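Local coordinates for protein fimbrin (Schizosaccharomyces pombe, PDB 1RT8) that binds and crosslinks actin filaments and takes part in cytokinesis, cell polarity, mating and spore formation, at residues A[504-507]-A[508-512]; A[414-417]-A[418-422]; A[341-345]-A[346-350]. All coordinates share one frame; numbering follows the deposited sequence.

Contact 1. Residues A[504-507]-A[508-512]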
ATOM      1  N   LEU A 504      14.185  14.902  -1.514  1.00 21.91           N
ATOM      2  CA  LEU A 504      13.859  15.926  -0.523  1.00 21.00           C
ATOM      3  C   LEU A 504      12.751  15.447   0.411  1.00 21.19           C
ATOM      4  O   LEU A 504      12.804  15.701   1.616  1.00 23.55           O
ATOM      5  CB  LEU A 504      13.485  17.249  -1.216  1.00 20.03           C
ATOM      6  CG  LEU A 504      13.324  18.490  -0.315  1.00 20.34           C
ATOM      7  CD1 LEU A 504      13.527  19.785  -1.114  1.00 22.40           C
ATOM      8  CD2 LEU A 504      11.966  18.456   0.335  1.00 18.65           C
ATOM      9  N   HIS A 505      11.756  14.743  -0.131  1.00 22.86           N
ATOM     10  CA  HIS A 505      10.662  14.197   0.685  1.00 22.16           C
ATOM     11  C   HIS A 505      11.232  13.264   1.758  1.00 22.86           C
ATOM     12  O   HIS A 505      10.823  13.304   2.914  1.00 22.62           O
ATOM     13  CB  HIS A 505       9.676  13.422  -0.204  1.00 24.55           C
ATOM     14  CG  HIS A 505       8.736  12.523   0.548  1.00 21.32           C
ATOM     15  ND1 HIS A 505       8.899  11.154   0.605  1.00 24.76           N
ATOM     16  CD2 HIS A 505       7.613  12.795   1.257  1.00 20.30           C
ATOM     17  CE1 HIS A 505       7.920  10.621   1.316  1.00 20.26           C
ATOM     18  NE2 HIS A 505       7.126  11.597   1.724  1.00 22.10           N
ATOM     19  N   PHE A 506      12.181  12.429   1.362  1.00 23.31           N
ATOM     20  CA  PHE A 506      12.816  11.482   2.277  1.00 23.79           C
ATOM     21  C   PHE A 506      13.547  12.230   3.406  1.00 23.17           C
ATOM     22  O   PHE A 506      13.357  11.935   4.584  1.00 22.68           O
ATOM     23  CB  PHE A 506      13.807  10.616   1.491  1.00 23.44           C
ATOM     24  CG  PHE A 506      14.605   9.670   2.346  1.00 22.02           C
ATOM     25  CD1 PHE A 506      14.038   8.498   2.825  1.00 22.95           C
ATOM     26  CD2 PHE A 506      15.927   9.959   2.669  1.00 22.83           C
ATOM     27  CE1 PHE A 506      14.776   7.618   3.617  1.00 22.75           C
ATOM     28  CE2 PHE A 506      16.676   9.086   3.461  1.00 26.38           C
ATOM     29  CZ  PHE A 506      16.098   7.913   3.937  1.00 23.57           C
ATOM     30  N   ILE A 507      14.382  13.196   3.033  1.00 22.78           N
ATOM     31  CA  ILE A 507      15.131  13.973   4.012  1.00 23.02           C
ATOM     32  C   ILE A 507      14.180  14.717   4.942  1.00 23.51           C
ATOM     33  O   ILE A 507      14.387  14.774   6.159  1.00 21.97           O
ATOM     34  CB  ILE A 507      16.070  14.980   3.319  1.00 22.75           C
ATOM     35  CG1 ILE A 507      17.133  14.225   2.522  1.00 24.37           C
ATOM     36  CG2 ILE A 507      16.742  15.879   4.351  1.00 24.82           C
ATOM     37  CD1 ILE A 507      17.973  13.276   3.363  1.00 22.90           C
ATOM     38  N   GLY A 508      13.128  15.286   4.370  1.00 22.33           N
ATOM     39  CA  GLY A 508      12.169  15.998   5.192  1.00 24.02           C
ATOM     40  C   GLY A 508      11.518  15.087   6.215  1.00 23.40           C
ATOM     41  O   GLY A 508      11.212  15.507   7.332  1.00 21.54           O
ATOM     42  N   SER A 509      11.300  13.832   5.841  1.00 21.69           N
ATOM     43  CA  SER A 509      10.679  12.893   6.761  1.00 23.82           C
ATOM     44  C   SER A 509      11.643  12.602   7.914  1.00 23.98           C
ATOM     45  O   SER A 509      11.209  12.372   9.040  1.00 24.48           O
ATOM     46  CB  SER A 509      10.320  11.587   6.044  1.00 24.72           C
ATOM     47  OG  SER A 509      11.452  10.734   5.933  1.00 26.00           O
ATOM     48  N   LEU A 510      12.946  12.638   7.636  1.00 22.95           N
ATOM     49  CA  LEU A 510      13.951  12.369   8.674  1.00 23.50           C
ATOM     50  C   LEU A 510      14.070  13.535   9.647  1.00 24.83           C
ATOM     51  O   LEU A 510      14.288  13.348  10.847  1.00 24.26           O
ATOM     52  CB  LEU A 510      15.325  12.101   8.052  1.00 19.86           C
ATOM     53  CG  LEU A 510      15.446  10.883   7.134  1.00 19.06           C
ATOM     54  CD1 LEU A 510      16.913  10.533   6.973  1.00 20.48           C
ATOM     55  CD2 LEU A 510      14.697   9.701   7.712  1.00 17.77           C
ATOM     56  N   MET A 511      13.939  14.744   9.123  1.00 24.19           N
ATOM     57  CA  MET A 511      14.028  15.927   9.958  1.00 24.85           C
ATOM     58  C   MET A 511      12.894  15.956  10.980  1.00 25.74           C
ATOM     59  O   MET A 511      12.975  16.662  11.980  1.00 26.98           O
ATOM     60  CB  MET A 511      13.981  17.183   9.082  1.00 24.06           C
ATOM     61  CG  MET A 511      15.220  17.363   8.212  1.00 24.75           C
ATOM     62  SD  MET A 511      15.193  18.827   7.148  1.00 26.13           S
ATOM     63  CE  MET A 511      15.394  20.133   8.407  1.00 26.09           C
ATOM     64  N   ALA A 512      11.849  15.173  10.730  1.00 27.26           N
ATOM     65  CA  ALA A 512      10.686  15.143  11.614  1.00 30.50           C
ATOM     66  C   ALA A 512      10.593  13.982  12.603  1.00 30.99           C
ATOM     67  O   ALA A 512       9.628  13.908  13.358  1.00 33.14           O
ATOM     68  CB  ALA A 512       9.405  15.197  10.776  1.00 27.82           C
TER
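F506 and L510 meet one turn apart on helix 500-511. L510 CD1 lies 3.8 Å from F506 CE2 and also approaches CZ, while L510 CG sits over one face of the ring, displaced toward its rim. The two side chains cross at a slant. With CG anti to the backbone N (chi1 175°), the F506 ring leans forward along the helix, toward L510.

The carbonyl oxygen of F506 carries two sound bonds. S509 OG donates to F506 O at 2.6 Å. L510 N donates to the same F506 O at 3.2 Å. The hydroxyl reaches back because S509 OG stands between its own backbone N and carbonyl carbon (chi1 81°). This i to i+3 bond lets the helix itself satisfy the hydroxyl of a partly exposed serine.

On another side of the helix the thioether of M511 runs past I507. M511 SD lies 4.3 Å from I507 CG2, a loose contact. M511 CG is closer to the backbone, 3.4 Å from I507 O, and M511 N donates to that oxygen with an N-H...O angle of 152°. Behind these pairs, G508 N bonds to L504 O at 2.8 Å, and S509 N bonds to H505 O.

The next shell is made by other helices. V444 touches F506, and V447, L448 and I451 of the same helix 442-451 touch L510. M413 of helix 410-421 packs on L504 and M511, and L504 also reaches W387 of helix 379-397. This is a buried, mainly apolar C-terminal helix in the all-helical calponin-homology fold, here the fourth CH domain, within the second actin-binding region.

Contact 2. Residues A[414-417]-A[418-422]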
ATOM      1  N   VAL A 414      19.463  20.687   2.747  1.00 26.74           N
ATOM      2  CA  VAL A 414      20.713  20.077   2.289  1.00 26.20           C
ATOM      3  C   VAL A 414      21.793  20.274   3.359  1.00 26.36           C
ATOM      4  O   VAL A 414      22.569  19.365   3.643  1.00 23.44           O
ATOM      5  CB  VAL A 414      21.211  20.712   0.957  1.00 25.10           C
ATOM      6  CG1 VAL A 414      22.562  20.116   0.562  1.00 25.05           C
ATOM      7  CG2 VAL A 414      20.187  20.476  -0.160  1.00 23.05           C
ATOM      8  N   ALA A 415      21.830  21.467   3.950  1.00 26.54           N
ATOM      9  CA  ALA A 415      22.799  21.795   4.997  1.00 26.24           C
ATOM     10  C   ALA A 415      22.565  20.938   6.248  1.00 26.00           C
ATOM     11  O   ALA A 415      23.524  20.503   6.897  1.00 27.34           O
ATOM     12  CB  ALA A 415      22.706  23.281   5.354  1.00 25.48           C
ATOM     13  N   TRP A 416      21.296  20.705   6.582  1.00 24.90           N
ATOM     14  CA  TRP A 416      20.950  19.881   7.738  1.00 24.70           C
ATOM     15  C   TRP A 416      21.395  18.453   7.463  1.00 24.45           C
ATOM     16  O   TRP A 416      21.993  17.800   8.316  1.00 22.79           O
ATOM     17  CB  TRP A 416      19.444  19.865   7.982  1.00 23.92           C
ATOM     18  CG  TRP A 416      19.043  18.989   9.136  1.00 25.49           C
ATOM     19  CD1 TRP A 416      19.006  19.339  10.456  1.00 25.14           C
ATOM     20  CD2 TRP A 416      18.626  17.616   9.075  1.00 23.78           C
ATOM     21  NE1 TRP A 416      18.585  18.278  11.217  1.00 25.21           N
ATOM     22  CE2 TRP A 416      18.343  17.208  10.397  1.00 23.44           C
ATOM     23  CE3 TRP A 416      18.460  16.695   8.034  1.00 22.58           C
ATOM     24  CZ2 TRP A 416      17.899  15.917  10.705  1.00 24.96           C
ATOM     25  CZ3 TRP A 416      18.015  15.408   8.342  1.00 24.92           C
ATOM     26  CH2 TRP A 416      17.739  15.034   9.667  1.00 23.55           C
ATOM     27  N   ALA A 417      21.088  17.971   6.264  1.00 23.04           N
ATOM     28  CA  ALA A 417      21.446  16.611   5.879  1.00 24.90           C
ATOM     29  C   ALA A 417      22.958  16.402   5.892  1.00 25.30           C
ATOM     30  O   ALA A 417      23.439  15.354   6.334  1.00 26.60           O
ATOM     31  CB  ALA A 417      20.873  16.290   4.497  1.00 22.37           C
ATOM     32  N   ASN A 418      23.709  17.388   5.408  1.00 25.70           N
ATOM     33  CA  ASN A 418      25.166  17.282   5.389  1.00 26.03           C
ATOM     34  C   ASN A 418      25.749  17.265   6.813  1.00 26.10           C
ATOM     35  O   ASN A 418      26.680  16.508   7.089  1.00 27.48           O
ATOM     36  CB  ASN A 418      25.790  18.428   4.582  1.00 24.34           C
ATOM     37  CG  ASN A 418      25.829  18.141   3.091  1.00 27.44           C
ATOM     38  OD1 ASN A 418      26.072  17.008   2.672  1.00 24.74           O
ATOM     39  ND2 ASN A 418      25.608  19.172   2.279  1.00 25.54           N
ATOM     40  N   SER A 419      25.204  18.094   7.700  1.00 26.86           N
ATOM     41  CA  SER A 419      25.651  18.167   9.094  1.00 29.00           C
ATOM     42  C   SER A 419      25.496  16.812   9.768  1.00 28.63           C
ATOM     43  O   SER A 419      26.380  16.364  10.492  1.00 28.23           O
ATOM     44  CB  SER A 419      24.828  19.189   9.878  1.00 30.11           C
ATOM     45  OG  SER A 419      24.980  20.479   9.324  1.00 40.45           O
ATOM     46  N   MET A 420      24.353  16.177   9.528  1.00 25.71           N
ATOM     47  CA  MET A 420      24.052  14.865  10.086  1.00 27.02           C
ATOM     48  C   MET A 420      25.020  13.806   9.527  1.00 26.67           C
ATOM     49  O   MET A 420      25.572  13.001  10.274  1.00 25.04           O
ATOM     50  CB  MET A 420      22.601  14.503   9.743  1.00 29.12           C
ATOM     51  CG  MET A 420      21.823  13.857  10.872  1.00 34.54           C
ATOM     52  SD  MET A 420      21.905  14.781  12.416  1.00 32.79           S
ATOM     53  CE  MET A 420      20.184  15.044  12.800  1.00 37.45           C
ATOM     54  N   ALA A 421      25.236  13.832   8.215  1.00 27.24           N
ATOM     55  CA  ALA A 421      26.118  12.878   7.543  1.00 27.69           C
ATOM     56  C   ALA A 421      27.590  13.014   7.938  1.00 28.90           C
ATOM     57  O   ALA A 421      28.342  12.037   7.905  1.00 28.71           O
ATOM     58  CB  ALA A 421      25.982  13.023   6.035  1.00 26.13           C
ATOM     59  N   ALA A 422      28.001  14.227   8.300  1.00 28.36           N
ATOM     60  CA  ALA A 422      29.388  14.480   8.686  1.00 29.69           C
ATOM     61  C   ALA A 422      29.737  13.948  10.071  1.00 30.21           C
ATOM     62  O   ALA A 422      30.877  14.080  10.513  1.00 31.02           O
ATOM     63  CB  ALA A 422      29.679  15.974   8.629  1.00 28.74           C
TER
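The methyl end of M420 is pressed unusually close to the indole of W416. M420 CE lies 3.2 Å from W416 CZ2, a strained approach that leaves the methyl's exact placing doubtful. The sulfur stands farther back: M420 SD is 5.0 Å from the centroid of the six-membered ring. It makes an oblique Met-aromatic contact, 31° off the ring normal. The M420 chain folds at chi2 (51°) and again at chi3, which brings the methyl to the indole.

S419 grips A415 O twice. S419 N bonds to A415 O at 3.0 Å and S419 OG at 2.8 Å, from opposite faces of the carbonyl plane. V414 and N418 lie side by side, with V414 CG1 3.6 Å from N418 ND2. The N418 side chain also touches F443, and its OD1 accepts a hydrogen bond from the backbone N of I430.

An alanine in place of W416 is likely to leave the M420 methyl without its aromatic partner and to open a gap toward the C-terminal helix. The indole also touches I507, L510 and M511 of helix 500-511. M420 reaches I451, and A421 packs on F443 and D446, so helix 410-421 borders both helix 500-511 and helix 442-451.

Contact 3. Residues A[341-345]-A[346-350]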
ATOM      1  N   ASP A 341     -21.701  10.352 -14.220  1.00 44.50           N
ATOM      2  CA  ASP A 341     -21.075  10.978 -15.378  1.00 43.37           C
ATOM      3  C   ASP A 341     -19.971  11.927 -14.928  1.00 41.09           C
ATOM      4  O   ASP A 341     -19.907  12.317 -13.761  1.00 38.48           O
ATOM      5  CB  ASP A 341     -22.097  11.772 -16.195  1.00 45.53           C
ATOM      6  CG  ASP A 341     -23.343  10.977 -16.499  1.00 48.35           C
ATOM      7  OD1 ASP A 341     -23.231   9.743 -16.682  1.00 49.97           O
ATOM      8  OD2 ASP A 341     -24.429  11.593 -16.565  1.00 47.98           O
ATOM      9  N   GLU A 342     -19.101  12.294 -15.860  1.00 40.49           N
ATOM     10  CA  GLU A 342     -18.021  13.216 -15.545  1.00 40.27           C
ATOM     11  C   GLU A 342     -18.616  14.588 -15.279  1.00 37.40           C
ATOM     12  O   GLU A 342     -19.584  14.992 -15.931  1.00 35.15           O
ATOM     13  CB  GLU A 342     -17.038  13.329 -16.708  1.00 44.25           C
ATOM     14  CG  GLU A 342     -16.190  12.102 -16.956  1.00 49.03           C
ATOM     15  CD  GLU A 342     -15.077  12.381 -17.949  1.00 53.77           C
ATOM     16  OE1 GLU A 342     -15.382  12.851 -19.070  1.00 55.24           O
ATOM     17  OE2 GLU A 342     -13.898  12.135 -17.606  1.00 55.05           O
ATOM     18  N   MET A 343     -18.034  15.298 -14.321  1.00 35.34           N
ATOM     19  CA  MET A 343     -18.486  16.643 -13.975  1.00 32.49           C
ATOM     20  C   MET A 343     -18.406  17.501 -15.233  1.00 30.95           C
ATOM     21  O   MET A 343     -17.538  17.286 -16.074  1.00 31.39           O
ATOM     22  CB  MET A 343     -17.571  17.227 -12.891  1.00 30.79           C
ATOM     23  CG  MET A 343     -17.952  18.617 -12.405  1.00 28.95           C
ATOM     24  SD  MET A 343     -16.814  19.189 -11.128  1.00 27.12           S
ATOM     25  CE  MET A 343     -17.088  17.926  -9.834  1.00 22.67           C
ATOM     26  N   MET A 344     -19.315  18.460 -15.379  1.00 29.79           N
ATOM     27  CA  MET A 344     -19.270  19.338 -16.538  1.00 28.72           C
ATOM     28  C   MET A 344     -17.940  20.075 -16.484  1.00 28.17           C
ATOM     29  O   MET A 344     -17.466  20.433 -15.405  1.00 26.46           O
ATOM     30  CB  MET A 344     -20.414  20.338 -16.499  1.00 29.64           C
ATOM     31  CG  MET A 344     -21.780  19.691 -16.559  1.00 34.42           C
ATOM     32  SD  MET A 344     -23.055  20.945 -16.619  1.00 36.94           S
ATOM     33  CE  MET A 344     -23.542  20.818 -18.345  1.00 35.62           C
ATOM     34  N   ARG A 345     -17.345  20.330 -17.643  1.00 26.66           N
ATOM     35  CA  ARG A 345     -16.054  20.989 -17.656  1.00 27.55           C
ATOM     36  C   ARG A 345     -15.965  22.310 -16.916  1.00 27.11           C
ATOM     37  O   ARG A 345     -15.057  22.485 -16.100  1.00 25.98           O
ATOM     38  CB  ARG A 345     -15.548  21.191 -19.083  1.00 28.93           C
ATOM     39  CG  ARG A 345     -14.140  21.771 -19.106  1.00 32.50           C
ATOM     40  CD  ARG A 345     -13.360  21.318 -20.323  1.00 33.80           C
ATOM     41  NE  ARG A 345     -11.974  21.774 -20.267  1.00 36.19           N
ATOM     42  CZ  ARG A 345     -11.607  23.048 -20.306  1.00 35.85           C
ATOM     43  NH1 ARG A 345     -12.528  23.999 -20.402  1.00 34.76           N
ATOM     44  NH2 ARG A 345     -10.320  23.368 -20.259  1.00 33.39           N
ATOM     45  N   PHE A 346     -16.879  23.240 -17.186  1.00 23.88           N
ATOM     46  CA  PHE A 346     -16.808  24.531 -16.512  1.00 25.04           C
ATOM     47  C   PHE A 346     -16.883  24.367 -14.995  1.00 23.47           C
ATOM     48  O   PHE A 346     -16.308  25.160 -14.255  1.00 26.46           O
ATOM     49  CB  PHE A 346     -17.898  25.489 -17.032  1.00 22.57           C
ATOM     50  CG  PHE A 346     -19.276  25.233 -16.482  1.00 20.64           C
ATOM     51  CD1 PHE A 346     -19.755  25.971 -15.401  1.00 22.87           C
ATOM     52  CD2 PHE A 346     -20.117  24.300 -17.075  1.00 20.07           C
ATOM     53  CE1 PHE A 346     -21.058  25.783 -14.923  1.00 20.44           C
ATOM     54  CE2 PHE A 346     -21.421  24.104 -16.606  1.00 20.81           C
ATOM     55  CZ  PHE A 346     -21.891  24.851 -15.527  1.00 22.45           C
ATOM     56  N   LYS A 347     -17.574  23.330 -14.531  1.00 22.81           N
ATOM     57  CA  LYS A 347     -17.665  23.088 -13.095  1.00 23.10           C
ATOM     58  C   LYS A 347     -16.330  22.567 -12.536  1.00 23.99           C
ATOM     59  O   LYS A 347     -15.924  22.949 -11.442  1.00 22.83           O
ATOM     60  CB  LYS A 347     -18.791  22.100 -12.777  1.00 21.91           C
ATOM     61  CG  LYS A 347     -20.161  22.646 -13.091  1.00 23.39           C
ATOM     62  CD  LYS A 347     -21.264  21.895 -12.375  1.00 23.95           C
ATOM     63  CE  LYS A 347     -22.577  22.653 -12.524  1.00 26.80           C
ATOM     64  NZ  LYS A 347     -23.662  22.076 -11.697  1.00 28.06           N
ATOM     65  N   ALA A 348     -15.647  21.704 -13.286  1.00 23.35           N
ATOM     66  CA  ALA A 348     -14.370  21.178 -12.820  1.00 23.82           C
ATOM     67  C   ALA A 348     -13.329  22.299 -12.821  1.00 22.75           C
ATOM     68  O   ALA A 348     -12.471  22.360 -11.940  1.00 21.89           O
ATOM     69  CB  ALA A 348     -13.913  20.017 -13.720  1.00 24.14           C
ATOM     70  N   VAL A 349     -13.409  23.181 -13.816  1.00 21.77           N
ATOM     71  CA  VAL A 349     -12.482  24.301 -13.920  1.00 23.85           C
ATOM     72  C   VAL A 349     -12.679  25.262 -12.756  1.00 22.74           C
ATOM     73  O   VAL A 349     -11.710  25.814 -12.239  1.00 23.27           O
ATOM     74  CB  VAL A 349     -12.653  25.069 -15.255  1.00 24.83           C
ATOM     75  CG1 VAL A 349     -11.920  26.414 -15.195  1.00 25.71           C
ATOM     76  CG2 VAL A 349     -12.088  24.230 -16.399  1.00 24.33           C
ATOM     77  N   GLU A 350     -13.928  25.466 -12.342  1.00 22.99           N
ATOM     78  CA  GLU A 350     -14.190  26.340 -11.208  1.00 25.06           C
ATOM     79  C   GLU A 350     -13.550  25.700  -9.975  1.00 24.37           C
ATOM     80  O   GLU A 350     -12.858  26.369  -9.207  1.00 23.94           O
ATOM     81  CB  GLU A 350     -15.698  26.521 -11.005  1.00 26.10           C
ATOM     82  CG  GLU A 350     -16.348  27.310 -12.140  1.00 30.60           C
ATOM     83  CD  GLU A 350     -17.849  27.467 -11.988  1.00 33.30           C
ATOM     84  OE1 GLU A 350     -18.447  26.738 -11.165  1.00 33.29           O
ATOM     85  OE2 GLU A 350     -18.428  28.313 -12.713  1.00 33.57           O
TER
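The carbonyl oxygen of M344 takes two backbone N-H groups of the first helical turn. A348 N donates to M344 O at 3.1 Å, with an N-H...O angle of 153°. K347 N reaches the same M344 O at 3.0 Å, but that bond is weak. One residue on, V349 N bonds to R345 O at 2.9 Å.

M344 lies alongside F346, pointing the same way. M344 SD is 3.6 Å from F346 CE2, an oblique Met-aromatic contact. The F346 ring is set beside it by a chi1 of 78°, which places CG between the backbone N and the carbonyl carbon. K347 CG rests over one face of the ring, near its rim.

M343 crosses K347 at about a right angle. M343 CG touches K347 CB at 3.6 Å, and M343 SD reaches A348 CB at 4.0 Å. On another side V349 CG2 lies over one face of the R345 guanidinium. The polar end of R345 forms a salt bridge with D376, which probably steadies the group above V349.

M344 holds the N-cap position of helix 345-361, in the third CH domain. Its thioether offers no oxygen to first-turn N-H groups; its carbonyl begins the helical bonding.

Overall arrangement
Contacts 1 and 2 belong to the fourth CH domain and touch each other, with M511 CG 3.3 Å from W416 CE3. Contact 1 is buried and mainly apolar. Contact 2 is partly buried, with an aromatic side facing contact 1 and a serine on its exposed side. Contact 3 stands apart in the third CH domain, its centre about 36 Å from that of contact 1 and about 46 Å from that of contact 2. It lies at the surface, where a loop enters a helix, and it brings in a charged side chain, R345, whose partner D376 lies outside its segments. Contacts 2 and 3 both pair methionine sulfur with an aromatic ring.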